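Local structure of DNA polymerase III, beta subunit (Thermotoga maritima, 1VPK) at residues 267-272 and 315-320; 30-35 and 210-215; 137-142 and 195-200; 203-208 and 245-250; 57-62 and 125-130. The protein probably tethers DNA polymerases and other proteins to DNA for processive replication, as a beta sliding clamp whose head-to-tail homodimer rings the duplex. All coordinates share one frame; numbering follows the deposited sequence. Where two conformers were deposited one is given.

Contact 1 (267-272 and 315-320)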
# COMPACT_ATOMS: atom_id res chain seq x y z
N VAL A 267 25.83 8.83 22.31
CA VAL A 267 26.22 8.63 20.93
C VAL A 267 25.49 9.67 20.07
O VAL A 267 24.28 9.87 20.20
CB VAL A 267 25.81 7.23 20.50
CG1 VAL A 267 25.90 7.07 19.07
CG2 VAL A 267 26.70 6.18 21.16
N VAL A 268 26.24 10.40 19.26
CA VAL A 268 25.65 11.28 18.26
C VAL A 268 25.85 10.62 16.93
O VAL A 268 26.96 10.20 16.59
CB VAL A 268 26.25 12.70 18.32
CG1 VAL A 268 25.68 13.59 17.21
CG2 VAL A 268 25.99 13.31 19.67
N VAL A 269 24.78 10.52 16.16
CA VAL A 269 24.78 9.74 14.94
C VAL A 269 23.75 10.34 13.99
O VAL A 269 22.73 10.84 14.43
CB VAL A 269 24.51 8.24 15.24
CG1 VAL A 269 23.14 8.03 15.84
CG2 VAL A 269 24.69 7.36 13.99
N SER A 270 24.04 10.28 12.69
CA SER A 270 23.13 10.73 11.63
C SER A 270 21.82 9.92 11.68
O SER A 270 21.84 8.71 11.82
CB SER A 270 23.81 10.63 10.24
OG SER A 270 22.82 10.44 9.25
N ARG A 271 20.68 10.61 11.61
CA ARG A 271 19.38 9.92 11.58
C ARG A 271 19.22 9.02 10.33
O ARG A 271 18.80 7.89 10.43
CB ARG A 271 18.27 10.97 11.65
CG ARG A 271 16.86 10.40 11.85
CD ARG A 271 15.89 11.52 12.06
NE ARG A 271 15.75 12.32 10.85
CZ ARG A 271 14.87 12.12 9.88
NH1 ARG A 271 13.96 11.15 9.96
NH2 ARG A 271 14.87 12.94 8.84
N LYS A 272 19.56 9.56 9.16
CA LYS A 272 19.60 8.77 7.91
C LYS A 272 20.55 7.56 8.00
O LYS A 272 20.17 6.47 7.61
CB LYS A 272 20.07 9.65 6.76
CG LYS A 272 20.18 9.01 5.38
CD LYS A 272 20.78 9.97 4.39
CE LYS A 272 20.66 9.47 2.96
NZ LYS A 272 19.24 9.49 2.47
N ASP A 315 26.81 -4.59 10.96
CA ASP A 315 26.96 -3.31 10.28
C ASP A 315 27.66 -2.30 11.20
O ASP A 315 27.25 -2.07 12.31
CB ASP A 315 25.61 -2.72 9.88
CG ASP A 315 25.76 -1.60 8.87
OD1 ASP A 315 26.53 -1.75 7.91
OD2 ASP A 315 25.15 -0.54 9.05
N GLU A 316 28.69 -1.65 10.69
CA GLU A 316 29.49 -0.74 11.50
C GLU A 316 29.28 0.69 11.06
O GLU A 316 29.49 0.98 9.90
CB GLU A 316 30.95 -1.11 11.34
CG GLU A 316 31.89 -0.24 12.16
CD GLU A 316 33.27 -0.86 12.26
OE1 GLU A 316 33.41 -1.87 12.96
OE2 GLU A 316 34.20 -0.31 11.62
N VAL A 317 28.85 1.57 11.96
CA VAL A 317 28.60 2.97 11.59
C VAL A 317 29.41 3.94 12.42
O VAL A 317 29.66 3.69 13.60
CB VAL A 317 27.10 3.34 11.64
CG1 VAL A 317 26.31 2.35 10.80
CG2 VAL A 317 26.56 3.41 13.01
N GLU A 318 29.81 5.03 11.78
CA GLU A 318 30.60 6.09 12.44
C GLU A 318 29.75 6.92 13.35
O GLU A 318 28.67 7.34 12.99
CB GLU A 318 31.25 7.00 11.40
CG GLU A 318 32.31 6.34 10.60
CD GLU A 318 32.84 7.22 9.49
OE1 GLU A 318 32.45 8.41 9.42
OE2 GLU A 318 33.64 6.70 8.69
N VAL A 319 30.26 7.20 14.56
CA VAL A 319 29.47 7.92 15.56
C VAL A 319 30.43 8.82 16.31
O VAL A 319 31.63 8.58 16.28
CB VAL A 319 28.77 7.01 16.59
CG1 VAL A 319 27.81 6.05 15.93
CG2 VAL A 319 29.76 6.25 17.47
N GLN A 320 29.88 9.87 16.92
CA GLN A 320 30.59 10.56 17.97
C GLN A 320 30.06 10.08 19.31
O GLN A 320 28.84 10.12 19.54
CB GLN A 320 30.41 12.05 17.80
CG GLN A 320 31.06 12.60 16.51
CD GLN A 320 32.56 12.56 16.51
OE1 GLN A 320 33.22 12.89 17.51
NE2 GLN A 320 33.13 12.16 15.39
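Val-319 fits between Val-267 and Val-269 where the C-terminal domain of the clamp brings two antiparallel chain segments side by side. Its side chain can be followed outward. CB already has company, with Val-267 CG1 3.8 Å from Val-319 CB and the carbonyl O of Val-268 also near it. One step on, Val-319 CG1 stands anti to the carbonyl carbon and is shared by the branches of two valines: it lies 3.8 Å from Val-267 CG1 and 3.9 Å from Val-269 CG2. Both neighbours cross Val-319 obliquely. In each of them the touching methyl is the one anti to its own backbone N (for Val-267 CG1, chi1 167°), so two residues spaced alternately on one strand offer equivalent branches to a single methyl. The backbone fixes this register. Val-268 and Gln-320 form an antiparallel hydrogen-bonded pair, in which Val-268 N reaches Gln-320 O at 2.6 Å in a nearly straight bond and Gln-320 N returns to Val-268 O at 3.0 Å. A CA-H···O contact from Val-267 CA to Gln-320 O supplements the first. The case illustrates how one bridge sets which side chains can interlock. Around it, Val-267 and Val-269 bond to Met-349 and Ile-347 of strand 346-351, while Val-319 also packs on Met-301 of strand 300-307. Val-269 touches Leu-274 and Val-317 touches Ser-277, both on helix 271-285, and at Asp-315 strand 311-318 pairs antiparallel with a strand of the second subunit, so the sheet continues across the interface.

Contact 2 (30-35 and 210-215)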
# COMPACT_ATOMS: atom_id res chain seq x y z
N SER A 30 -15.84 11.68 10.82
CA SER A 30 -15.78 10.27 10.51
C SER A 30 -15.06 9.40 11.52
O SER A 30 -15.43 8.26 11.67
CB SER A 30 -15.19 10.01 9.12
OG SER A 30 -13.88 10.46 9.08
N LYS A 31 -14.06 9.94 12.23
CA LYS A 31 -13.29 9.09 13.12
C LYS A 31 -13.89 8.98 14.54
O LYS A 31 -13.32 8.34 15.44
CB LYS A 31 -11.81 9.49 13.13
CG LYS A 31 -11.11 9.21 11.78
CD LYS A 31 -9.64 8.99 11.98
CE LYS A 31 -8.87 8.45 10.74
NZ LYS A 31 -7.46 8.06 11.26
N ALA A 32 -15.05 9.57 14.74
CA ALA A 32 -15.83 9.41 15.96
C ALA A 32 -16.91 8.30 15.77
O ALA A 32 -17.61 7.95 16.70
CB ALA A 32 -16.47 10.69 16.33
N LEU A 33 -17.04 7.73 14.58
CA LEU A 33 -18.03 6.65 14.36
C LEU A 33 -17.66 5.39 15.15
O LEU A 33 -16.46 5.11 15.31
CB LEU A 33 -18.11 6.29 12.88
CG LEU A 33 -18.62 7.36 11.88
CD1 LEU A 33 -18.32 6.95 10.46
CD2 LEU A 33 -20.08 7.49 12.03
N ALA A 34 -18.67 4.63 15.62
CA ALA A 34 -18.46 3.30 16.18
C ALA A 34 -18.25 2.26 15.08
O ALA A 34 -18.58 2.49 13.94
CB ALA A 34 -19.65 2.90 17.03
N LYS A 35 -17.74 1.09 15.43
CA LYS A 35 -17.69 -0.04 14.47
C LYS A 35 -19.10 -0.68 14.23
O LYS A 35 -19.94 -0.72 15.14
CB LYS A 35 -16.72 -1.14 14.96
CG LYS A 35 -15.44 -0.64 15.63
N MET A 210 -8.01 10.36 20.43
CA MET A 210 -6.85 11.06 19.89
C MET A 210 -6.69 11.06 18.39
O MET A 210 -6.24 12.05 17.82
CB MET A 210 -5.58 10.53 20.57
CG MET A 210 -5.50 10.95 22.03
SD MET A 210 -5.50 12.73 22.28
CE MET A 210 -4.01 13.31 21.45
N LYS A 211 -7.11 9.96 17.75
CA LYS A 211 -7.20 9.87 16.31
C LYS A 211 -8.27 10.81 15.72
O LYS A 211 -8.13 11.36 14.61
CB LYS A 211 -7.43 8.42 15.90
CG LYS A 211 -6.16 7.55 16.15
CD LYS A 211 -6.33 6.12 15.65
CE LYS A 211 -5.17 5.11 16.07
NZ LYS A 211 -5.76 3.68 16.19
N GLU A 212 -9.33 11.03 16.49
CA GLU A 212 -10.31 12.02 16.08
C GLU A 212 -9.70 13.41 16.27
O GLU A 212 -9.90 14.27 15.43
CB GLU A 212 -11.66 11.84 16.81
CG GLU A 212 -12.68 12.92 16.51
CD GLU A 212 -13.01 13.15 15.03
OE1 GLU A 212 -12.76 12.31 14.13
OE2 GLU A 212 -13.62 14.19 14.77
N VAL A 213 -8.96 13.63 17.35
CA VAL A 213 -8.30 14.94 17.57
C VAL A 213 -7.43 15.27 16.35
O VAL A 213 -7.56 16.37 15.77
CB VAL A 213 -7.49 14.96 18.89
CG1 VAL A 213 -6.59 16.17 18.98
CG2 VAL A 213 -8.45 14.97 20.08
N GLN A 214 -6.63 14.29 15.94
CA GLN A 214 -5.72 14.44 14.82
C GLN A 214 -6.52 14.72 13.54
O GLN A 214 -6.12 15.54 12.69
CB GLN A 214 -4.96 13.15 14.60
CG GLN A 214 -3.70 12.96 15.35
CD GLN A 214 -2.85 11.90 14.66
OE1 GLN A 214 -3.28 10.74 14.51
NE2 GLN A 214 -1.67 12.29 14.21
N ASN A 215 -7.63 14.02 13.38
CA ASN A 215 -8.49 14.17 12.21
C ASN A 215 -9.02 15.60 12.12
O ASN A 215 -9.05 16.23 11.05
CB ASN A 215 -9.65 13.17 12.31
CG ASN A 215 -10.48 13.13 11.09
OD1 ASN A 215 -9.97 13.00 9.98
ND2 ASN A 215 -11.79 13.20 11.26
O HOH W 1 -6.67 10.65 12.70
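Lys-31 and Glu-212 carry a loop-to-helix contact that joins the N-terminal and central domains of the beta sliding clamp: the loop after helix 19-29 rests against helix 207-218. The helix offers side chains one turn apart. Glu-212, its CG anti to the backbone N (chi1 175°) and its chain bent at chi2, brings OE1 to within 3.1 Å of Lys-31 CB. The same oxygen takes a weak hydrogen bond from the backbone N of Lys-31, long at 3.3 Å and far from straight. A better bond comes from within the helix, where Asn-215 ND2 donates to Glu-212 OE1 at 3.2 Å from the syn side, well out of the carboxylate plane. Asn-215 ND2 also bonds to Thr-27 O, as does Ser-30 OG, so the amide links the two domains as well. An alanine in place of Glu-212 would probably leave the backbone N of Lys-31 without its weak partner, open a gap beside Lys-31 CB and take from the Asn-215 amide its bond to the carboxylate. The aliphatic part of Lys-31 meanwhile lies over the helix: CG sits 4.0 Å from Asn-215 CG and CD 3.8 Å from Lys-211 O. Extended beyond CG, the chain ends at a water that accepts from Lys-31 NZ and donates to the carbonyl O of Lys-211, 2.5 Å away.

Contact 3 (137-142 and 195-200)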
# COMPACT_ATOMS: atom_id res chain seq x y z
N ILE A 137 -11.22 24.06 33.03
CA ILE A 137 -9.92 24.61 32.68
C ILE A 137 -9.97 24.77 31.16
O ILE A 137 -10.47 23.88 30.47
CB ILE A 137 -8.83 23.61 33.16
CG1 ILE A 137 -8.53 23.87 34.62
CG2 ILE A 137 -7.56 23.62 32.30
CD1 ILE A 137 -8.75 22.65 35.51
N THR A 138 -9.55 25.92 30.66
CA THR A 138 -9.58 26.18 29.23
C THR A 138 -8.32 26.90 28.72
O THR A 138 -7.66 27.67 29.47
CB THR A 138 -10.89 26.93 28.80
OG1 THR A 138 -10.96 27.00 27.38
CG2 THR A 138 -10.95 28.30 29.34
N PHE A 139 -7.94 26.59 27.48
CA PHE A 139 -6.85 27.28 26.80
C PHE A 139 -7.01 27.24 25.29
O PHE A 139 -7.68 26.37 24.75
CB PHE A 139 -5.48 26.73 27.24
CG PHE A 139 -5.31 25.27 26.94
CD1 PHE A 139 -5.74 24.32 27.84
CD2 PHE A 139 -4.70 24.86 25.74
CE1 PHE A 139 -5.60 22.96 27.56
CE2 PHE A 139 -4.57 23.49 25.44
CZ PHE A 139 -5.01 22.55 26.36
N GLU A 140 -6.42 28.21 24.62
CA GLU A 140 -6.31 28.17 23.17
C GLU A 140 -4.93 27.64 22.79
O GLU A 140 -3.96 27.91 23.50
CB GLU A 140 -6.51 29.57 22.58
CG GLU A 140 -8.00 29.93 22.39
CD GLU A 140 -8.22 31.05 21.38
OE1 GLU A 140 -7.42 32.02 21.32
OE2 GLU A 140 -9.24 30.97 20.66
N VAL A 141 -4.83 26.88 21.70
CA VAL A 141 -3.51 26.53 21.16
C VAL A 141 -3.45 26.65 19.63
O VAL A 141 -4.45 26.42 18.94
CB VAL A 141 -3.00 25.13 21.70
CG1 VAL A 141 -3.94 24.07 21.39
CG2 VAL A 141 -1.59 24.80 21.18
N ASP A 142 -2.28 27.03 19.13
CA ASP A 142 -2.04 27.11 17.68
C ASP A 142 -2.32 25.70 17.09
O ASP A 142 -1.90 24.69 17.61
CB ASP A 142 -0.60 27.66 17.44
CG ASP A 142 -0.18 27.65 15.96
OD1 ASP A 142 -0.08 26.55 15.36
OD2 ASP A 142 0.08 28.76 15.40
N ILE A 195 2.92 27.32 25.55
CA ILE A 195 1.65 27.80 25.03
C ILE A 195 1.18 28.88 25.99
O ILE A 195 1.90 29.21 26.94
CB ILE A 195 0.61 26.69 24.93
CG1 ILE A 195 0.26 26.11 26.31
CG2 ILE A 195 1.08 25.58 23.95
CD1 ILE A 195 -0.99 25.27 26.26
N GLU A 196 -0.00 29.46 25.74
CA GLU A 196 -0.68 30.31 26.71
C GLU A 196 -1.71 29.44 27.47
O GLU A 196 -2.69 28.92 26.87
CB GLU A 196 -1.30 31.56 26.05
CG GLU A 196 -0.30 32.41 25.19
CD GLU A 196 -0.75 33.90 24.98
OE1 GLU A 196 -1.35 34.20 23.91
OE2 GLU A 196 -0.49 34.77 25.86
N ASN A 197 -1.46 29.26 28.77
CA ASN A 197 -2.35 28.52 29.67
C ASN A 197 -2.21 28.94 31.13
O ASN A 197 -1.09 29.07 31.64
CB ASN A 197 -2.12 27.01 29.56
CG ASN A 197 -3.08 26.20 30.44
OD1 ASN A 197 -4.32 26.22 30.26
ND2 ASN A 197 -2.50 25.49 31.39
N GLU A 198 -3.36 29.16 31.79
CA GLU A 198 -3.38 29.65 33.16
C GLU A 198 -3.23 28.52 34.19
O GLU A 198 -2.42 28.64 35.08
CB GLU A 198 -4.66 30.47 33.43
CG GLU A 198 -4.53 31.46 34.57
N GLU A 199 -3.98 27.43 34.08
CA GLU A 199 -4.11 26.50 35.22
C GLU A 199 -3.48 25.15 34.99
O GLU A 199 -3.32 24.72 33.85
CB GLU A 199 -5.59 26.28 35.55
CG GLU A 199 -6.38 27.56 35.85
CD GLU A 199 -5.96 28.23 37.14
OE1 GLU A 199 -5.36 27.54 37.99
OE2 GLU A 199 -6.25 29.45 37.32
N GLU A 200 -3.18 24.46 36.07
CA GLU A 200 -2.70 23.11 36.01
C GLU A 200 -3.78 22.09 35.93
O GLU A 200 -4.83 22.25 36.54
CB GLU A 200 -1.90 22.74 37.22
CG GLU A 200 -0.56 23.24 37.11
CD GLU A 200 0.25 22.77 38.26
OE1 GLU A 200 -0.04 21.63 38.73
OE2 GLU A 200 1.16 23.54 38.64
O HOH W 2 -5.80 29.64 29.82
O HOH W 3 -5.96 26.71 32.16
O HOH W 4 -1.37 29.17 23.13
O HOH W 5 -4.75 30.27 25.79
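Ile-137 opens the walk along strand 137-142 by laying CG1 3.9 Å from Glu-199 CB, the two side chains crossing at about a right angle. Thr-138 takes part through its carbonyl O, which one water links to Glu-198 N and another, more weakly, to Asn-197 OD1 and Glu-199 N. Next comes Phe-139, buried at mid-strand. Its CG lies between the backbone N and the carbonyl carbon (chi1 60°), and Asn-197 OD1 approaches its CB at 3.3 Å and its CD1 at 3.4 Å, the ring and amide planes standing 78° apart. Ring atom CD2 meets Ile-195 CD1 at 3.8 Å. Asn-197 is steadied by ND2, which donates to Glu-199 O at 2.7 Å and also bonds to His-174 O. At Glu-140 the backbone N and O each reach a water, passed on to Glu-196 O and Glu-196 N. Val-141 finishes the row, with CG2 3.9 Å from Ile-195 CG2. Direct hydrogen bonds across the segments are absent: strand 137-142, which edges a sheet shared with the N-terminal domain, and the loop between strands 187-194 and 201-206 are joined by apolar side chains and waters, consistent with solvent standing in for direct backbone pairing.

Contact 4 (203-208 and 245-250)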
# COMPACT_ATOMS: atom_id res chain seq x y z
N PHE A 203 -5.01 14.73 32.24
CA PHE A 203 -6.03 13.77 31.89
C PHE A 203 -5.50 12.81 30.79
O PHE A 203 -4.60 13.15 30.03
CB PHE A 203 -7.29 14.48 31.40
CG PHE A 203 -7.05 15.54 30.34
CD1 PHE A 203 -6.99 15.19 28.98
CD2 PHE A 203 -6.90 16.89 30.71
CE1 PHE A 203 -6.77 16.15 28.01
CE2 PHE A 203 -6.70 17.87 29.74
CZ PHE A 203 -6.62 17.52 28.40
N LEU A 204 -6.11 11.64 30.71
CA LEU A 204 -5.80 10.67 29.67
C LEU A 204 -6.96 10.63 28.67
O LEU A 204 -8.11 10.49 29.06
CB LEU A 204 -5.61 9.31 30.31
CG LEU A 204 -5.27 8.11 29.43
CD1 LEU A 204 -3.99 8.25 28.70
CD2 LEU A 204 -5.29 6.84 30.25
N LEU A 205 -6.66 10.81 27.39
CA LEU A 205 -7.64 10.57 26.34
C LEU A 205 -7.24 9.29 25.61
O LEU A 205 -6.03 9.02 25.39
CB LEU A 205 -7.71 11.76 25.38
CG LEU A 205 -8.16 13.12 25.95
CD1 LEU A 205 -8.10 14.16 24.86
CD2 LEU A 205 -9.57 13.08 26.61
N SER A 206 -8.24 8.50 25.25
CA SER A 206 -8.07 7.20 24.59
C SER A 206 -7.43 7.38 23.22
O SER A 206 -7.47 8.48 22.64
CB SER A 206 -9.41 6.45 24.41
OG SER A 206 -10.19 6.97 23.31
N LEU A 207 -6.85 6.31 22.70
CA LEU A 207 -6.24 6.38 21.39
C LEU A 207 -7.28 6.69 20.32
O LEU A 207 -7.02 7.52 19.44
CB LEU A 207 -5.51 5.08 21.07
CG LEU A 207 -4.75 4.99 19.74
CD1 LEU A 207 -3.79 6.15 19.57
CD2 LEU A 207 -4.03 3.69 19.73
N LYS A 208 -8.47 6.08 20.42
CA LYS A 208 -9.56 6.38 19.49
C LYS A 208 -9.96 7.88 19.54
O LYS A 208 -10.15 8.50 18.50
CB LYS A 208 -10.76 5.46 19.69
CG LYS A 208 -11.89 5.82 18.69
CD LYS A 208 -12.53 4.70 17.94
CE LYS A 208 -13.75 5.23 17.14
NZ LYS A 208 -14.92 4.42 17.36
N MET A 245 -14.89 14.50 24.37
CA MET A 245 -14.34 13.17 24.64
C MET A 245 -14.39 12.90 26.12
O MET A 245 -13.93 13.74 26.90
CB MET A 245 -12.90 13.12 24.18
CG MET A 245 -12.74 13.20 22.73
SD MET A 245 -11.21 13.94 22.15
CE MET A 245 -11.36 15.64 22.77
N ARG A 246 -14.91 11.74 26.52
CA ARG A 246 -14.82 11.35 27.94
C ARG A 246 -13.42 10.90 28.25
O ARG A 246 -12.83 10.12 27.53
CB ARG A 246 -15.79 10.22 28.32
CG ARG A 246 -17.29 10.64 28.18
CD ARG A 246 -18.25 9.44 28.31
NE ARG A 246 -18.03 8.66 29.55
CZ ARG A 246 -18.57 8.96 30.74
NH1 ARG A 246 -19.36 10.02 30.89
NH2 ARG A 246 -18.33 8.18 31.79
N VAL A 247 -12.93 11.39 29.38
CA VAL A 247 -11.57 11.15 29.84
C VAL A 247 -11.38 9.68 30.23
O VAL A 247 -12.32 9.05 30.63
CB VAL A 247 -11.36 12.18 30.99
CG1 VAL A 247 -10.83 11.61 32.25
CG2 VAL A 247 -10.67 13.38 30.43
N VAL A 248 -10.20 9.09 30.06
CA VAL A 248 -10.08 7.69 30.46
C VAL A 248 -10.08 7.53 32.01
O VAL A 248 -9.35 8.21 32.71
CB VAL A 248 -8.89 7.01 29.83
CG1 VAL A 248 -8.84 5.55 30.25
CG2 VAL A 248 -8.97 7.13 28.30
N ASP A 249 -10.89 6.62 32.51
CA ASP A 249 -10.92 6.33 33.94
C ASP A 249 -9.80 5.37 34.34
O ASP A 249 -10.04 4.24 34.77
CB ASP A 249 -12.25 5.75 34.30
CG ASP A 249 -12.41 5.56 35.77
OD1 ASP A 249 -11.53 6.01 36.53
OD2 ASP A 249 -13.40 4.96 36.15
N ALA A 250 -8.57 5.81 34.18
CA ALA A 250 -7.44 4.99 34.49
C ALA A 250 -6.32 5.93 34.83
O ALA A 250 -6.27 7.06 34.32
CB ALA A 250 -7.08 4.12 33.31
O HOH W 6 -7.86 10.57 32.74
O HOH W 7 -11.11 9.42 25.61
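Phe-203, whose ring stacks with Trp-171 and meets the ring of Tyr-229 with planes about 35° apart, touches Val-247 through its CB, 3.7 Å from Val-247 CG2. Here, in the central domain, strand 201-206, an outermost strand of its antiparallel sheet, is met by the chain leaving strand 241-246 of a second sheet, residues 203-206 and 245-250 running 103° apart. One direct bond spans them: Val-248 N donates to Leu-204 O at 2.7 Å, almost straight. Beside this bond Leu-204 packs obliquely against Val-248. Chi1 (-180°) sets Leu-204 CG anti to the backbone N; CG lies 3.8 Å and CD2 3.6 Å from Val-248 CB. An alanine at Leu-204 would probably open a gap beside Val-248 where CG and CD2 had packed. Leu-205 serves the other flank: CD2 sits 4.0 Å from Val-247 CG2, and CD1 rests near SD and CE of Met-245, the Leu-205 and Met-245 side chains crossing at about a right angle. Ser-206, the N-cap of helix 207-218, bonds through OG to Ser-209 N and to Glu-62. Two waters bridge the backbones; the first joins Leu-204 N to Val-248 O, and the second accepts from Ser-206 N at 3.0 Å and donates to Arg-246 O at 2.7 Å.

Contact 5 (57-62 and 125-130)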
# COMPACT_ATOMS: atom_id res chain seq x y z
N CYS A 57 -23.44 14.71 12.86
CA CYS A 57 -22.83 14.19 14.11
C CYS A 57 -22.35 12.74 13.99
O CYS A 57 -22.86 11.95 13.16
CB CYS A 57 -23.81 14.29 15.26
SG CYS A 57 -24.49 15.94 15.54
N ALA A 58 -21.40 12.39 14.83
CA ALA A 58 -20.98 10.99 14.97
C ALA A 58 -20.55 10.79 16.41
O ALA A 58 -20.01 11.72 17.05
CB ALA A 58 -19.85 10.73 14.08
N THR A 59 -20.82 9.61 16.95
CA THR A 59 -20.31 9.25 18.25
C THR A 59 -20.17 7.74 18.36
O THR A 59 -20.92 6.99 17.73
CB THR A 59 -21.24 9.77 19.36
OG1 THR A 59 -20.61 9.58 20.64
CG2 THR A 59 -22.60 9.01 19.40
N ASP A 60 -19.27 7.34 19.23
CA ASP A 60 -19.21 5.99 19.76
C ASP A 60 -19.47 5.95 21.25
O ASP A 60 -19.14 4.99 21.90
CB ASP A 60 -17.85 5.39 19.48
CG ASP A 60 -16.72 6.13 20.16
OD1 ASP A 60 -16.96 6.97 21.05
OD2 ASP A 60 -15.55 5.85 19.81
N LEU A 61 -20.07 6.98 21.80
CA LEU A 61 -20.36 7.10 23.24
C LEU A 61 -19.16 7.48 24.12
O LEU A 61 -19.34 7.82 25.31
CB LEU A 61 -21.05 5.84 23.80
CG LEU A 61 -22.34 5.32 23.10
CD1 LEU A 61 -22.96 4.28 23.94
CD2 LEU A 61 -23.32 6.45 22.87
N GLU A 62 -17.95 7.44 23.58
CA GLU A 62 -16.78 7.97 24.31
C GLU A 62 -16.33 9.29 23.66
O GLU A 62 -16.01 10.23 24.39
CB GLU A 62 -15.63 6.95 24.32
CG GLU A 62 -14.26 7.58 24.70
CD GLU A 62 -13.13 6.55 24.71
OE1 GLU A 62 -12.73 6.11 23.59
OE2 GLU A 62 -12.68 6.23 25.84
N ASP A 125 -33.84 8.00 16.62
CA ASP A 125 -34.38 8.14 17.96
C ASP A 125 -33.51 7.58 19.04
O ASP A 125 -33.68 7.94 20.18
CB ASP A 125 -35.83 7.65 18.07
CG ASP A 125 -36.02 6.22 17.63
OD1 ASP A 125 -35.79 5.90 16.45
OD2 ASP A 125 -36.42 5.40 18.48
N GLU A 126 -32.53 6.75 18.72
CA GLU A 126 -31.56 6.28 19.72
C GLU A 126 -30.18 6.87 19.55
O GLU A 126 -29.24 6.48 20.27
CB GLU A 126 -31.51 4.75 19.72
CG GLU A 126 -32.71 4.14 20.39
CD GLU A 126 -32.93 2.67 20.08
OE1 GLU A 126 -32.10 2.03 19.39
OE2 GLU A 126 -33.95 2.15 20.52
N PHE A 127 -30.03 7.82 18.63
CA PHE A 127 -28.82 8.56 18.51
C PHE A 127 -28.81 9.71 19.54
O PHE A 127 -29.67 10.58 19.51
CB PHE A 127 -28.63 9.11 17.09
CG PHE A 127 -27.26 9.53 16.82
CD1 PHE A 127 -26.77 10.75 17.32
CD2 PHE A 127 -26.42 8.75 16.06
CE1 PHE A 127 -25.48 11.14 17.07
CE2 PHE A 127 -25.15 9.15 15.81
CZ PHE A 127 -24.68 10.35 16.32
N PRO A 128 -27.86 9.71 20.43
CA PRO A 128 -27.88 10.66 21.54
C PRO A 128 -27.49 12.11 21.20
O PRO A 128 -26.81 12.38 20.21
CB PRO A 128 -26.84 10.08 22.46
CG PRO A 128 -25.83 9.50 21.52
CD PRO A 128 -26.66 8.84 20.48
N GLU A 129 -27.93 13.05 22.04
CA GLU A 129 -27.46 14.45 21.96
C GLU A 129 -25.98 14.52 22.34
O GLU A 129 -25.57 13.92 23.33
CB GLU A 129 -28.27 15.35 22.91
CG GLU A 129 -29.66 15.71 22.40
CD GLU A 129 -29.62 16.55 21.12
OE1 GLU A 129 -28.54 17.12 20.80
OE2 GLU A 129 -30.66 16.65 20.43
N ILE A 130 -25.19 15.25 21.55
CA ILE A 130 -23.78 15.44 21.85
C ILE A 130 -23.62 16.82 22.49
O ILE A 130 -23.94 17.84 21.87
CB ILE A 130 -22.94 15.30 20.60
CG1 ILE A 130 -23.12 13.87 20.03
CG2 ILE A 130 -21.46 15.65 20.91
CD1 ILE A 130 -22.45 13.72 18.74
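Phe-127 presents the edge of its ring to a strand backbone: Ala-58 CA lies near the ring plane, 4.0 Å from Phe-127 CZ. This is a loop-on-sheet contact in the N-terminal domain of the clamp, where the segment after strand 115-120 runs across the end of strand 53-59, residues 57-61 and 127-130 heading 93° apart. No hydrogen bond crosses between them, and the join is made mainly by apolar atoms. In Phe-127 chi1 (-164°) sets CG anti to the backbone N; the rim atom CE1 lies 4.0 Å from Cys-57 CB. Thr-59 and Phe-127 slide past each other in opposite directions, Thr-59 CG2 coming close to CZ. The same methyl meets Pro-128 CG at 3.9 Å, tip to tip, while the side chain of Leu-61 crosses the proline at about a right angle. Ile-130 supplies the other end. Its CD1 approaches Ala-58 O at 3.6 Å and Cys-57 CB at 3.8 Å, sharing Cys-57 CB with the phenylalanine ring. Beyond the strand the chain turns twice in succession, an arrangement that shows how side-chain acceptors can shape a bend. Thr-59 OG1, also bonded to Thr-63 O, closes an ST turn, and Asp-60 closes an Asx turn while its OD2 forms a salt bridge with Lys-208. Phe-127 O is held in turn by Arg-79. In the ST turn Leu-61 N reaches Thr-59 OG1 at 2.9 Å, and in the Asx turn Glu-62 N reaches Asp-60 OD1 at 2.8 Å.

From the N terminus, contact 2 opens first, at 30-35, and closes only at 210-215, joining the N-terminal and central domains. Two smaller loops lie within it: contact 5, which closes at 125-130 inside the N-terminal domain, and contact 3, which closes at 195-200 and joins the edge strand of one sheet to a loop between two strands of another. Contact 4 opens at 203-208, before contact 2 has closed, and closes at 245-250, so the two cross while sharing helix 207-218. Contacts 2, 4 and 5 touch one another, with Glu-62 bonding to Ser-206 and Arg-246. Contact 1 follows separately in the C-terminal domain, its centre about 51 Å from that of contact 5.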